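Local coordinates for putative ubiquinone biosynthesis protein (PDB 3MSQ) that probably takes part in ubiquinone-type quinone biosynthesis, as a cyanobacterial member of the Coq4 family, although its precise role is not established, at residues A[132-136]-A[183-187]; A[91-96]-A[127-131]; A[65-71]-A[111-117]; A[39-43]-A[156-160]; A[16-20]-A[35-39]. All blocks are in the same frame, centred on the assembly; numbering follows the deposited sequence.

Contacts 1, 2 and 3 all use helix 114-133, at its C-terminal end, in its last turns and at its N-terminal start; contacts 1 and 3 lie on opposite sides of the chain's centre, their centres about 27 Å apart. These three are partly buried and mix charge, hydrogen bonds and aromatic rings. Contacts 4 and 5 are buried, have no hydrogen bond across them and rest on apolar packing. They share F39 on helix 32-42, with centres about 8 Å apart, and both reach the second subunit. Contacts 1 and 2 also touch, through a probable backbone bond from F135 N to H130 O (3.0 Å).

Contact 1. Residues A[132-136]-A[183-187]; sequences VAGFD and EISRG
A cation-pi stack backed by a hydrogen bond joins the end of helix 114-133 to helix 177-192: the guanidinium of R186 lies on the ring of F135 and grips the carbonyl of G134. The planes are 24° apart and CZ of R186 stands 4.2 Å from the F135 centroid, off-centre, and NH2 rides over the rim near CD1 and CE1. R186 NH2 donates to G134 O (2.8 Å, nearly straight), with the oxygen close to the guanidinium plane. On the adjoining edge NE points almost straight at OE2 of E183, one helical turn back, in a salt bridge of 3.1 Å, with NH2 bonded weakly to OE1. A bend at chi3 (88°) turns the otherwise extended R186 chain so that its flat end can meet all three. E183 OE1 comes to the edge of the F135 ring, 3.2 Å from CD1, and G187 CA lies at the edge by CZ. A leucine in place of R186 would probably leave G134 O and the E183 carboxylate without this partner and uncover one ring face. G134, with positive phi, is the first residue past the helix; beyond it F135 packs on F148 of helix 139-152, while V132 packs against helix 211-218.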
# COMPACT_ATOMS: atom_id res chain seq x y z
N VAL A 132 -16.59 -19.62 25.38
CA VAL A 132 -15.76 -20.38 26.33
C VAL A 132 -14.67 -19.45 26.89
O VAL A 132 -14.51 -19.39 28.12
CB VAL A 132 -15.18 -21.67 25.69
CG1 VAL A 132 -14.27 -22.43 26.66
CG2 VAL A 132 -16.30 -22.59 25.20
N ALA A 133 -13.99 -18.69 26.01
CA ALA A 133 -12.93 -17.74 26.37
C ALA A 133 -13.43 -16.51 27.15
O ALA A 133 -12.64 -15.90 27.88
CB ALA A 133 -12.19 -17.29 25.12
N GLY A 134 -14.71 -16.15 26.98
CA GLY A 134 -15.31 -15.01 27.66
C GLY A 134 -14.92 -13.65 27.10
O GLY A 134 -14.37 -12.81 27.82
N PHE A 135 -15.23 -13.42 25.80
CA PHE A 135 -15.00 -12.16 25.06
C PHE A 135 -16.27 -11.74 24.35
O PHE A 135 -17.07 -12.61 23.97
CB PHE A 135 -13.86 -12.31 24.04
CG PHE A 135 -12.51 -12.46 24.68
CD1 PHE A 135 -11.77 -11.34 25.03
CD2 PHE A 135 -11.98 -13.71 24.95
CE1 PHE A 135 -10.53 -11.46 25.66
CE2 PHE A 135 -10.75 -13.84 25.58
CZ PHE A 135 -10.04 -12.72 25.94
N ASP A 136 -16.48 -10.43 24.17
CA ASP A 136 -17.67 -9.92 23.49
C ASP A 136 -17.61 -10.14 21.97
O ASP A 136 -16.55 -10.44 21.41
CB ASP A 136 -17.92 -8.43 23.83
CG ASP A 136 -18.30 -8.11 25.27
OD1 ASP A 136 -18.89 -8.99 25.95
OD2 ASP A 136 -18.08 -6.96 25.69
N GLU A 183 -8.06 -5.23 26.48
CA GLU A 183 -8.59 -6.48 25.96
C GLU A 183 -7.50 -7.36 25.39
O GLU A 183 -7.55 -8.58 25.59
CB GLU A 183 -9.68 -6.24 24.91
CG GLU A 183 -11.07 -6.06 25.49
CD GLU A 183 -11.52 -7.20 26.39
OE1 GLU A 183 -11.97 -8.24 25.86
OE2 GLU A 183 -11.38 -7.06 27.63
N ILE A 184 -6.51 -6.77 24.67
CA ILE A 184 -5.37 -7.49 24.09
C ILE A 184 -4.51 -8.14 25.20
O ILE A 184 -4.23 -9.34 25.11
CB ILE A 184 -4.52 -6.61 23.13
CG1 ILE A 184 -5.32 -6.21 21.89
CG2 ILE A 184 -3.23 -7.32 22.73
CD1 ILE A 184 -4.65 -5.15 21.02
N SER A 185 -4.11 -7.36 26.25
CA SER A 185 -3.30 -7.89 27.37
C SER A 185 -4.07 -8.91 28.22
O SER A 185 -3.48 -9.88 28.66
CB SER A 185 -2.74 -6.76 28.23
OG SER A 185 -3.76 -6.14 28.99
N ARG A 186 -5.38 -8.71 28.43
CA ARG A 186 -6.21 -9.67 29.18
C ARG A 186 -6.27 -10.98 28.40
O ARG A 186 -6.04 -12.03 28.99
CB ARG A 186 -7.62 -9.13 29.41
CG ARG A 186 -8.53 -10.11 30.10
CD ARG A 186 -9.87 -9.51 30.43
NE ARG A 186 -10.86 -9.63 29.36
CZ ARG A 186 -11.56 -10.73 29.08
NH1 ARG A 186 -11.33 -11.86 29.74
NH2 ARG A 186 -12.47 -10.72 28.12
N GLY A 187 -6.54 -10.87 27.10
CA GLY A 187 -6.61 -12.00 26.19
C GLY A 187 -5.34 -12.83 26.18
O GLY A 187 -5.41 -14.03 26.41

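Contact 2. Residues A[91-96]-A[127-131]; sequences VYAREM and DIYHV
E95 reaches from helix 88-98 to H130 and V131 of helix 114-133. From CB the chain runs extended through CG; CD then passes V131 CG1, OE1 lies 3.8 Å from that same methyl, and OE2 accepts from H130 NE2 at 2.7 Å. The two side chains approach from opposite directions, E95 with its CG between its backbone N and carbonyl carbon (chi1 68°). The bond is nearly linear (176°) and lies in the imidazole plane, yet it meets OE2 from above the carboxylate plane. This histidine-carboxylate hydrogen bond ties together two helices of the all-helical Coq4 fold, whose local axes are 10.5 Å apart and cross at 109°. Y92 carries the other half of the contact. Turned away from its own backbone N at chi1, it sends its ring out between M96 CG on one face and I128 CG1 on the other, the latter a CH-pi contact 4.3 Å from the centroid. The Y92 hydroxyl donates to OD2 of D127 (3.2 Å), which is met on its anti side. The other oxygen of that carboxylate, OD1, pairs with R99, so D127 links the tyrosine to an arginine; SE of selenomethionine M96 also lies near OD2. Past the E95-H130 pair, on the side away from Y92, V91 CG1 makes a looser apolar contact with V131 CB, 4.5 Å apart.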
# COMPACT_ATOMS: atom_id res chain seq x y z
N VAL A 91 -26.15 -21.27 25.35
CA VAL A 91 -25.49 -19.96 25.35
C VAL A 91 -25.24 -19.47 23.93
O VAL A 91 -25.58 -18.32 23.61
CB VAL A 91 -24.22 -19.93 26.24
CG1 VAL A 91 -23.59 -18.53 26.26
CG2 VAL A 91 -24.50 -20.42 27.65
N TYR A 92 -24.67 -20.36 23.06
CA TYR A 92 -24.34 -20.08 21.66
C TYR A 92 -25.58 -19.72 20.85
O TYR A 92 -25.59 -18.66 20.22
CB TYR A 92 -23.58 -21.26 21.01
CG TYR A 92 -23.09 -20.99 19.61
CD1 TYR A 92 -22.22 -19.93 19.34
CD2 TYR A 92 -23.46 -21.81 18.54
CE1 TYR A 92 -21.76 -19.67 18.05
CE2 TYR A 92 -23.00 -21.57 17.24
CZ TYR A 92 -22.15 -20.50 17.00
OH TYR A 92 -21.68 -20.25 15.73
N ALA A 93 -26.63 -20.57 20.92
CA ALA A 93 -27.90 -20.38 20.23
C ALA A 93 -28.62 -19.09 20.66
O ALA A 93 -29.05 -18.34 19.79
CB ALA A 93 -28.79 -21.59 20.43
N ARG A 94 -28.71 -18.82 21.98
CA ARG A 94 -29.35 -17.63 22.54
C ARG A 94 -28.74 -16.34 21.98
O ARG A 94 -29.49 -15.43 21.62
CB ARG A 94 -29.33 -17.63 24.08
N GLU A 95 -27.40 -16.29 21.86
CA GLU A 95 -26.72 -15.12 21.32
C GLU A 95 -26.61 -15.08 19.78
O GLU A 95 -26.33 -14.02 19.21
CB GLU A 95 -25.41 -14.80 22.04
CG GLU A 95 -24.28 -15.80 21.87
CD GLU A 95 -22.98 -15.27 22.45
OE1 GLU A 95 -22.82 -15.33 23.69
OE2 GLU A 95 -22.17 -14.72 21.67
N MSE A 96 -26.88 -16.22 19.11
CA MSE A 96 -26.91 -16.31 17.64
C MSE A 96 -28.22 -15.69 17.14
O MSE A 96 -28.22 -14.98 16.13
CB MSE A 96 -26.80 -17.76 17.15
CG MSE A 96 -25.36 -18.25 16.88
SE MSE A 96 -24.08 -17.05 15.97
CE MSE A 96 -25.26 -16.35 14.45
N ASP A 127 -16.26 -19.22 15.97
CA ASP A 127 -17.37 -18.44 16.54
C ASP A 127 -17.83 -18.98 17.92
O ASP A 127 -18.52 -18.27 18.65
CB ASP A 127 -18.54 -18.36 15.55
CG ASP A 127 -19.37 -17.13 15.73
OD1 ASP A 127 -18.85 -16.02 15.47
OD2 ASP A 127 -20.55 -17.27 16.10
N ILE A 128 -17.44 -20.21 18.27
CA ILE A 128 -17.75 -20.86 19.55
C ILE A 128 -16.75 -20.35 20.60
O ILE A 128 -17.15 -20.08 21.73
CB ILE A 128 -17.76 -22.43 19.40
CG1 ILE A 128 -18.91 -22.90 18.48
CG2 ILE A 128 -17.83 -23.15 20.73
CD1 ILE A 128 -18.51 -23.86 17.34
N TYR A 129 -15.46 -20.18 20.19
CA TYR A 129 -14.33 -19.74 21.03
C TYR A 129 -14.64 -18.64 22.02
O TYR A 129 -14.39 -18.83 23.21
CB TYR A 129 -13.08 -19.35 20.19
CG TYR A 129 -12.39 -20.45 19.42
CD1 TYR A 129 -12.76 -21.77 19.57
CD2 TYR A 129 -11.36 -20.15 18.52
CE1 TYR A 129 -12.16 -22.78 18.82
CE2 TYR A 129 -10.75 -21.15 17.77
CZ TYR A 129 -11.15 -22.47 17.93
OH TYR A 129 -10.55 -23.48 17.21
N HIS A 130 -15.18 -17.50 21.55
CA HIS A 130 -15.49 -16.35 22.41
C HIS A 130 -16.43 -16.65 23.60
O HIS A 130 -16.29 -16.01 24.65
CB HIS A 130 -15.94 -15.13 21.58
CG HIS A 130 -17.36 -15.21 21.15
ND1 HIS A 130 -17.72 -15.69 19.90
CD2 HIS A 130 -18.49 -14.88 21.84
CE1 HIS A 130 -19.04 -15.63 19.86
NE2 HIS A 130 -19.55 -15.16 21.01
N VAL A 131 -17.37 -17.63 23.46
CA VAL A 131 -18.27 -17.99 24.57
C VAL A 131 -17.54 -18.71 25.73
O VAL A 131 -17.81 -18.41 26.90
CB VAL A 131 -19.65 -18.63 24.19
CG1 VAL A 131 -20.25 -17.99 22.95
CG2 VAL A 131 -19.56 -20.14 24.03

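Contact 3. Residues A[65-71]-A[111-117]; sequences LFSERWL and VVDDISY
The C-terminal end of helix 60-68 and the loop after it run past the start of helix 114-133, with the CA atoms of R69 and Y117 6.7 Å apart and those of F66 and D114 7.1 Å apart. An N-cap opens the second helix: D113 OD1 accepts both the backbone N and the hydroxyl of S116, fixing the turn from which D114 and Y117 project. The Y117 ring reaches across into the first segment, its CG anti to the backbone N (chi1 170°). Its edge is directed at the face of F66, a T-shaped pair with centroids 5.1 Å apart and planes at 80°. One face of Y117 is covered by R69, whose CA makes a CH-pi contact and whose CD lies 3.5 Å from CG of the tyrosine. R69 has positive phi, as the first residue past the helix, and its chain bends at chi2 to carry the guanidinium over the D113 peptide, with the D113 carbonyl oxygen above its centre. At the edge of the guanidinium, D114 OD1 forms a long salt bridge to R69 NH2 (3.8 Å); the stronger partner of that carboxylate is K57, at OD2. L71 adds apolar contact, CD2 against Y117 CE1 and CD1 toward V111 CG2. At the tip of the tyrosine, OH donates to W70 O at 2.8 Å, in the carbonyl plane and on a lone pair.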
# COMPACT_ATOMS: atom_id res chain seq x y z
N LEU A 65 -6.69 -34.30 15.51
CA LEU A 65 -7.67 -33.71 14.60
C LEU A 65 -7.12 -33.60 13.19
O LEU A 65 -7.86 -33.80 12.24
CB LEU A 65 -8.15 -32.33 15.07
CG LEU A 65 -8.78 -32.17 16.46
CD1 LEU A 65 -9.41 -30.81 16.58
CD2 LEU A 65 -9.82 -33.21 16.75
N PHE A 66 -5.81 -33.34 13.05
CA PHE A 66 -5.20 -33.26 11.73
C PHE A 66 -5.26 -34.63 11.03
O PHE A 66 -5.51 -34.70 9.82
CB PHE A 66 -3.77 -32.67 11.81
CG PHE A 66 -3.69 -31.16 11.75
CD1 PHE A 66 -3.76 -30.39 12.90
CD2 PHE A 66 -3.55 -30.50 10.53
CE1 PHE A 66 -3.67 -28.98 12.83
CE2 PHE A 66 -3.48 -29.10 10.46
CZ PHE A 66 -3.53 -28.35 11.61
N SER A 67 -5.11 -35.72 11.81
CA SER A 67 -5.16 -37.13 11.35
C SER A 67 -6.54 -37.52 10.87
O SER A 67 -6.65 -38.18 9.84
CB SER A 67 -4.73 -38.09 12.46
OG SER A 67 -3.47 -37.71 12.97
N GLU A 68 -7.60 -37.12 11.63
CA GLU A 68 -9.00 -37.41 11.31
C GLU A 68 -9.60 -36.42 10.30
O GLU A 68 -10.64 -36.72 9.70
CB GLU A 68 -9.86 -37.32 12.58
CG GLU A 68 -9.50 -38.21 13.74
CD GLU A 68 -10.41 -37.94 14.93
OE1 GLU A 68 -11.59 -37.58 14.71
OE2 GLU A 68 -9.93 -38.06 16.08
N ARG A 69 -8.99 -35.21 10.17
CA ARG A 69 -9.49 -34.07 9.37
C ARG A 69 -10.89 -33.78 9.88
O ARG A 69 -11.85 -33.66 9.12
CB ARG A 69 -9.43 -34.30 7.86
CG ARG A 69 -8.02 -34.48 7.33
CD ARG A 69 -7.36 -33.15 7.05
NE ARG A 69 -6.10 -33.26 6.31
CZ ARG A 69 -6.01 -33.30 4.98
NH1 ARG A 69 -7.10 -33.32 4.23
NH2 ARG A 69 -4.82 -33.35 4.40
N TRP A 70 -10.99 -33.75 11.23
CA TRP A 70 -12.19 -33.54 12.02
C TRP A 70 -12.80 -32.19 11.76
O TRP A 70 -12.11 -31.17 11.83
CB TRP A 70 -11.87 -33.69 13.53
CG TRP A 70 -13.08 -33.54 14.41
CD1 TRP A 70 -13.93 -34.52 14.80
CD2 TRP A 70 -13.63 -32.30 14.91
NE1 TRP A 70 -14.98 -33.98 15.53
CE2 TRP A 70 -14.82 -32.62 15.60
CE3 TRP A 70 -13.24 -30.95 14.84
CZ2 TRP A 70 -15.61 -31.66 16.21
CZ3 TRP A 70 -14.03 -29.99 15.44
CH2 TRP A 70 -15.20 -30.35 16.12
N LEU A 71 -14.12 -32.17 11.54
CA LEU A 71 -14.89 -30.94 11.39
C LEU A 71 -16.20 -31.14 12.14
O LEU A 71 -16.64 -32.28 12.24
CB LEU A 71 -15.12 -30.60 9.91
CG LEU A 71 -13.90 -30.10 9.12
CD1 LEU A 71 -14.19 -30.08 7.66
CD2 LEU A 71 -13.43 -28.74 9.62
N VAL A 111 -11.36 -29.29 1.44
CA VAL A 111 -10.20 -29.72 2.25
C VAL A 111 -9.31 -30.64 1.39
O VAL A 111 -9.68 -31.79 1.07
CB VAL A 111 -10.58 -30.30 3.63
CG1 VAL A 111 -9.36 -30.84 4.37
CG2 VAL A 111 -11.27 -29.26 4.48
N VAL A 112 -8.18 -30.08 0.98
CA VAL A 112 -7.23 -30.67 0.04
C VAL A 112 -5.87 -30.98 0.68
O VAL A 112 -5.17 -31.88 0.21
CB VAL A 112 -7.19 -29.73 -1.21
CG1 VAL A 112 -5.82 -29.64 -1.87
CG2 VAL A 112 -8.28 -30.10 -2.21
N ASP A 113 -5.51 -30.25 1.75
CA ASP A 113 -4.23 -30.40 2.48
C ASP A 113 -4.35 -29.90 3.92
O ASP A 113 -5.46 -29.57 4.35
CB ASP A 113 -3.09 -29.70 1.71
CG ASP A 113 -3.13 -28.18 1.61
OD1 ASP A 113 -4.20 -27.59 1.87
OD2 ASP A 113 -2.10 -27.58 1.25
N ASP A 114 -3.22 -29.84 4.67
CA ASP A 114 -3.28 -29.38 6.06
C ASP A 114 -3.64 -27.91 6.22
O ASP A 114 -4.34 -27.57 7.18
CB ASP A 114 -2.02 -29.73 6.85
CG ASP A 114 -1.65 -31.21 7.00
OD1 ASP A 114 -2.59 -32.07 7.14
OD2 ASP A 114 -0.43 -31.50 7.10
N ILE A 115 -3.18 -27.02 5.29
CA ILE A 115 -3.51 -25.58 5.33
C ILE A 115 -5.02 -25.34 5.06
O ILE A 115 -5.67 -24.61 5.82
CB ILE A 115 -2.56 -24.76 4.41
CG1 ILE A 115 -1.16 -24.67 5.04
CG2 ILE A 115 -3.14 -23.37 4.08
CD1 ILE A 115 -0.03 -24.27 4.08
N SER A 116 -5.60 -26.00 4.01
CA SER A 116 -7.03 -25.89 3.73
C SER A 116 -7.83 -26.55 4.87
O SER A 116 -8.91 -26.07 5.22
CB SER A 116 -7.39 -26.45 2.36
OG SER A 116 -6.81 -27.72 2.13
N TYR A 117 -7.25 -27.60 5.49
CA TYR A 117 -7.89 -28.20 6.65
C TYR A 117 -7.99 -27.20 7.85
O TYR A 117 -9.07 -26.98 8.39
CB TYR A 117 -7.21 -29.51 7.09
CG TYR A 117 -7.75 -29.96 8.42
CD1 TYR A 117 -9.11 -30.19 8.60
CD2 TYR A 117 -6.93 -30.05 9.54
CE1 TYR A 117 -9.64 -30.50 9.85
CE2 TYR A 117 -7.43 -30.42 10.78
CZ TYR A 117 -8.80 -30.64 10.94
OH TYR A 117 -9.33 -30.96 12.16

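Contact 4. Residues A[39-43]-A[156-160]; sequences FEDAL and PISVM
L43 drives its CD1 methyl in among I157, M160 and P156, where it meets I157 CD1 and M160 CG, each at 3.8 Å, and P156 CB slightly farther off. The same methyl stands over one face of the F39 ring, offset toward its rim, and both side chains set out toward helix 156-172. I157 answers from the opposite side: a chi1 of -154° swings CG1 opposite the backbone N and carries CD1 into the angle between F39 CD2 (3.7 Å) and L43 CD1. F39 crosses M160 at about a right angle, and its CZ comes within 3.5 Å of M160 CB. This is apolar helix packing within the Coq4 fold, between the end of helix 32-42 and the first turn of helix 156-172, which belongs to a predicted transmembrane segment. Beyond CG the selenomethionine chain bends away from L43, and M160 also packs on S170 of the second subunit. E40 adds its aliphatic part, CG lying 3.7 Å from I157 CG1 where the two side chains cross. Past CG the glutamate chain leads away from the isoleucine, and OE1 has a long, weak ion pair with R123 of helix 114-133. From that helix W122 touches both E40 and I157, while M48 and A52 of helix 47-56 pack against P156.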
# COMPACT_ATOMS: atom_id res chain seq x y z
N PHE A 39 -8.37 -12.26 2.68
CA PHE A 39 -7.07 -12.02 3.31
C PHE A 39 -6.46 -13.34 3.81
O PHE A 39 -5.31 -13.65 3.48
CB PHE A 39 -7.21 -11.01 4.46
CG PHE A 39 -5.94 -10.59 5.17
CD1 PHE A 39 -4.69 -10.70 4.55
CD2 PHE A 39 -5.99 -10.03 6.44
CE1 PHE A 39 -3.53 -10.32 5.21
CE2 PHE A 39 -4.82 -9.64 7.09
CZ PHE A 39 -3.60 -9.79 6.48
N GLU A 40 -7.25 -14.11 4.58
CA GLU A 40 -6.91 -15.42 5.13
C GLU A 40 -6.36 -16.31 4.04
O GLU A 40 -5.32 -16.94 4.23
CB GLU A 40 -8.19 -16.04 5.70
CG GLU A 40 -8.14 -16.38 7.17
CD GLU A 40 -9.21 -17.36 7.56
OE1 GLU A 40 -10.38 -16.94 7.76
OE2 GLU A 40 -8.89 -18.57 7.62
N ASP A 41 -7.05 -16.34 2.88
CA ASP A 41 -6.72 -17.11 1.68
C ASP A 41 -5.35 -16.69 1.10
O ASP A 41 -4.57 -17.55 0.68
CB ASP A 41 -7.82 -16.95 0.60
CG ASP A 41 -9.19 -17.57 0.91
OD1 ASP A 41 -9.32 -18.25 1.97
OD2 ASP A 41 -10.13 -17.34 0.12
N ALA A 42 -5.08 -15.38 1.09
CA ALA A 42 -3.83 -14.83 0.56
C ALA A 42 -2.62 -15.19 1.43
O ALA A 42 -1.48 -15.14 0.95
CB ALA A 42 -3.96 -13.34 0.41
N LEU A 43 -2.85 -15.57 2.70
CA LEU A 43 -1.78 -15.94 3.61
C LEU A 43 -1.38 -17.41 3.47
O LEU A 43 -0.33 -17.80 3.97
CB LEU A 43 -2.13 -15.60 5.06
CG LEU A 43 -2.46 -14.16 5.40
CD1 LEU A 43 -3.09 -14.08 6.78
CD2 LEU A 43 -1.24 -13.25 5.29
N PRO A 156 -1.14 -17.47 11.17
CA PRO A 156 -1.00 -16.16 10.51
C PRO A 156 -2.10 -15.12 10.69
O PRO A 156 -1.76 -13.99 11.08
CB PRO A 156 -0.72 -16.49 9.05
CG PRO A 156 -0.87 -17.98 8.94
CD PRO A 156 -0.69 -18.56 10.28
N ILE A 157 -3.39 -15.46 10.44
CA ILE A 157 -4.53 -14.53 10.58
C ILE A 157 -4.62 -13.83 11.94
O ILE A 157 -4.93 -12.64 11.97
CB ILE A 157 -5.89 -15.08 10.04
CG1 ILE A 157 -6.86 -13.95 9.60
CG2 ILE A 157 -6.55 -16.06 10.99
CD1 ILE A 157 -6.41 -13.12 8.34
N SER A 158 -4.31 -14.52 13.05
CA SER A 158 -4.32 -13.90 14.38
C SER A 158 -3.28 -12.76 14.47
O SER A 158 -3.63 -11.63 14.85
CB SER A 158 -4.10 -14.94 15.47
OG SER A 158 -5.19 -15.85 15.50
N VAL A 159 -2.03 -13.05 14.04
CA VAL A 159 -0.94 -12.07 14.03
C VAL A 159 -1.36 -10.84 13.23
O VAL A 159 -1.18 -9.73 13.70
CB VAL A 159 0.35 -12.65 13.41
CG1 VAL A 159 1.54 -11.76 13.71
CG2 VAL A 159 0.60 -14.07 13.87
N MSE A 160 -1.87 -11.07 12.00
CA MSE A 160 -2.30 -10.04 11.06
C MSE A 160 -3.45 -9.26 11.65
O MSE A 160 -3.37 -8.03 11.70
CB MSE A 160 -2.70 -10.65 9.72
CG MSE A 160 -1.56 -11.39 8.98
SE MSE A 160 0.09 -10.36 8.72
CE MSE A 160 1.18 -11.28 9.90

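Contact 5. Residues A[16-20]-A[35-39]; sequences AYIQF and RVFDF
The rings of F20 and F39 lie on each other in an offset stack, centroids 4.8 Å apart and planes at 27°. Over one face of F20 comes F39 CD2, displaced toward the rim and 3.5 Å from F20 CG; over one face of F39 lies F20 CB, a CH-pi contact to the centroid. At the edge of the Y17 ring, near its plane, is F39 CZ, 3.8 Å from CD1. Helices 11-23 and 32-42 run nearly antiparallel here (169°), a helical hairpin near the N-terminus whose local axes are 10.2 Å apart. Both phenylalanines hold CG trans to N, F20 at chi1 -165°, and the rings reach across the interface between the helices. A16 CB fills the place beside F39 CD1, at 3.7 Å. Farther along, F20 CZ meets V36 CG2 and CE1 lies 3.7 Å from R35 NH1, the arginine chain bending at chi3 to bring its end there. An alanine at F39 is likely to strip F20 of its stacking partner and open a gap beside A16 and Y17. F20 also meets F164 of helix 156-172, and Y17 OH is hydrogen-bonded to Y17 OH of the second subunit. Across the two segments no hydrogen bond forms, which implies that the hairpin holds here through ring overlap and close apolar fit, with polar ties directed to other partners.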
# COMPACT_ATOMS: atom_id res chain seq x y z
N ALA A 16 -1.43 -8.50 0.54
CA ALA A 16 -2.74 -8.85 1.08
C ALA A 16 -3.08 -8.02 2.33
O ALA A 16 -4.24 -7.64 2.53
CB ALA A 16 -2.79 -10.32 1.40
N TYR A 17 -2.05 -7.75 3.17
CA TYR A 17 -2.17 -6.99 4.41
C TYR A 17 -2.41 -5.52 4.06
O TYR A 17 -3.28 -4.88 4.66
CB TYR A 17 -0.92 -7.21 5.27
CG TYR A 17 -0.87 -6.43 6.57
CD1 TYR A 17 -1.79 -6.67 7.59
CD2 TYR A 17 0.15 -5.52 6.82
CE1 TYR A 17 -1.73 -5.97 8.80
CE2 TYR A 17 0.22 -4.81 8.02
CZ TYR A 17 -0.73 -5.03 9.00
OH TYR A 17 -0.66 -4.33 10.18
N ILE A 18 -1.65 -5.00 3.07
CA ILE A 18 -1.79 -3.62 2.58
C ILE A 18 -3.21 -3.43 2.00
O ILE A 18 -3.87 -2.43 2.30
CB ILE A 18 -0.66 -3.28 1.57
CG1 ILE A 18 0.69 -3.06 2.31
CG2 ILE A 18 -1.03 -2.07 0.69
CD1 ILE A 18 1.94 -3.05 1.46
N GLN A 19 -3.70 -4.42 1.24
CA GLN A 19 -5.04 -4.46 0.66
C GLN A 19 -6.08 -4.36 1.80
O GLN A 19 -6.94 -3.47 1.77
CB GLN A 19 -5.24 -5.76 -0.15
CG GLN A 19 -6.63 -5.93 -0.77
CD GLN A 19 -6.91 -7.35 -1.24
OE1 GLN A 19 -6.01 -8.17 -1.54
NE2 GLN A 19 -8.18 -7.67 -1.37
N PHE A 20 -5.92 -5.23 2.84
CA PHE A 20 -6.78 -5.30 4.00
C PHE A 20 -6.83 -3.96 4.77
O PHE A 20 -7.92 -3.47 5.05
CB PHE A 20 -6.36 -6.47 4.89
CG PHE A 20 -7.39 -6.85 5.94
CD1 PHE A 20 -8.66 -7.28 5.56
CD2 PHE A 20 -7.09 -6.78 7.29
CE1 PHE A 20 -9.62 -7.58 6.53
CE2 PHE A 20 -8.05 -7.13 8.26
CZ PHE A 20 -9.31 -7.50 7.87
N ARG A 35 -14.02 -9.83 3.39
CA ARG A 35 -12.71 -9.16 3.31
C ARG A 35 -11.66 -9.94 4.10
O ARG A 35 -10.50 -9.98 3.69
CB ARG A 35 -12.79 -7.71 3.85
CG ARG A 35 -13.50 -6.72 2.93
CD ARG A 35 -13.15 -5.28 3.27
NE ARG A 35 -13.90 -4.77 4.42
CZ ARG A 35 -13.42 -4.66 5.65
NH1 ARG A 35 -12.16 -5.00 5.91
NH2 ARG A 35 -14.18 -4.19 6.63
N VAL A 36 -12.07 -10.54 5.24
CA VAL A 36 -11.21 -11.33 6.13
C VAL A 36 -10.90 -12.68 5.49
O VAL A 36 -9.75 -13.13 5.55
CB VAL A 36 -11.78 -11.47 7.56
CG1 VAL A 36 -10.75 -12.09 8.51
CG2 VAL A 36 -12.22 -10.11 8.09
N PHE A 37 -11.91 -13.30 4.85
CA PHE A 37 -11.74 -14.57 4.15
C PHE A 37 -10.76 -14.44 2.99
O PHE A 37 -9.88 -15.29 2.87
CB PHE A 37 -13.09 -15.14 3.68
CG PHE A 37 -14.07 -15.48 4.78
CD1 PHE A 37 -13.64 -16.01 5.99
CD2 PHE A 37 -15.44 -15.32 4.59
CE1 PHE A 37 -14.55 -16.33 7.00
CE2 PHE A 37 -16.35 -15.66 5.59
CZ PHE A 37 -15.90 -16.17 6.79
N ASP A 38 -10.88 -13.36 2.17
CA ASP A 38 -9.99 -13.08 1.04
C ASP A 38 -8.55 -12.93 1.53
O ASP A 38 -7.63 -13.42 0.86
CB ASP A 38 -10.41 -11.79 0.30
CG ASP A 38 -11.73 -11.80 -0.45
OD1 ASP A 38 -12.29 -12.91 -0.67
OD2 ASP A 38 -12.21 -10.71 -0.83
N PHE A 39 -8.37 -12.26 2.68
CA PHE A 39 -7.07 -12.02 3.31
C PHE A 39 -6.46 -13.34 3.81
O PHE A 39 -5.31 -13.65 3.48
CB PHE A 39 -7.21 -11.01 4.46
CG PHE A 39 -5.94 -10.59 5.17
CD1 PHE A 39 -4.69 -10.70 4.55
CD2 PHE A 39 -5.99 -10.03 6.44
CE1 PHE A 39 -3.53 -10.32 5.21
CE2 PHE A 39 -4.82 -9.64 7.09
CZ PHE A 39 -3.60 -9.79 6.48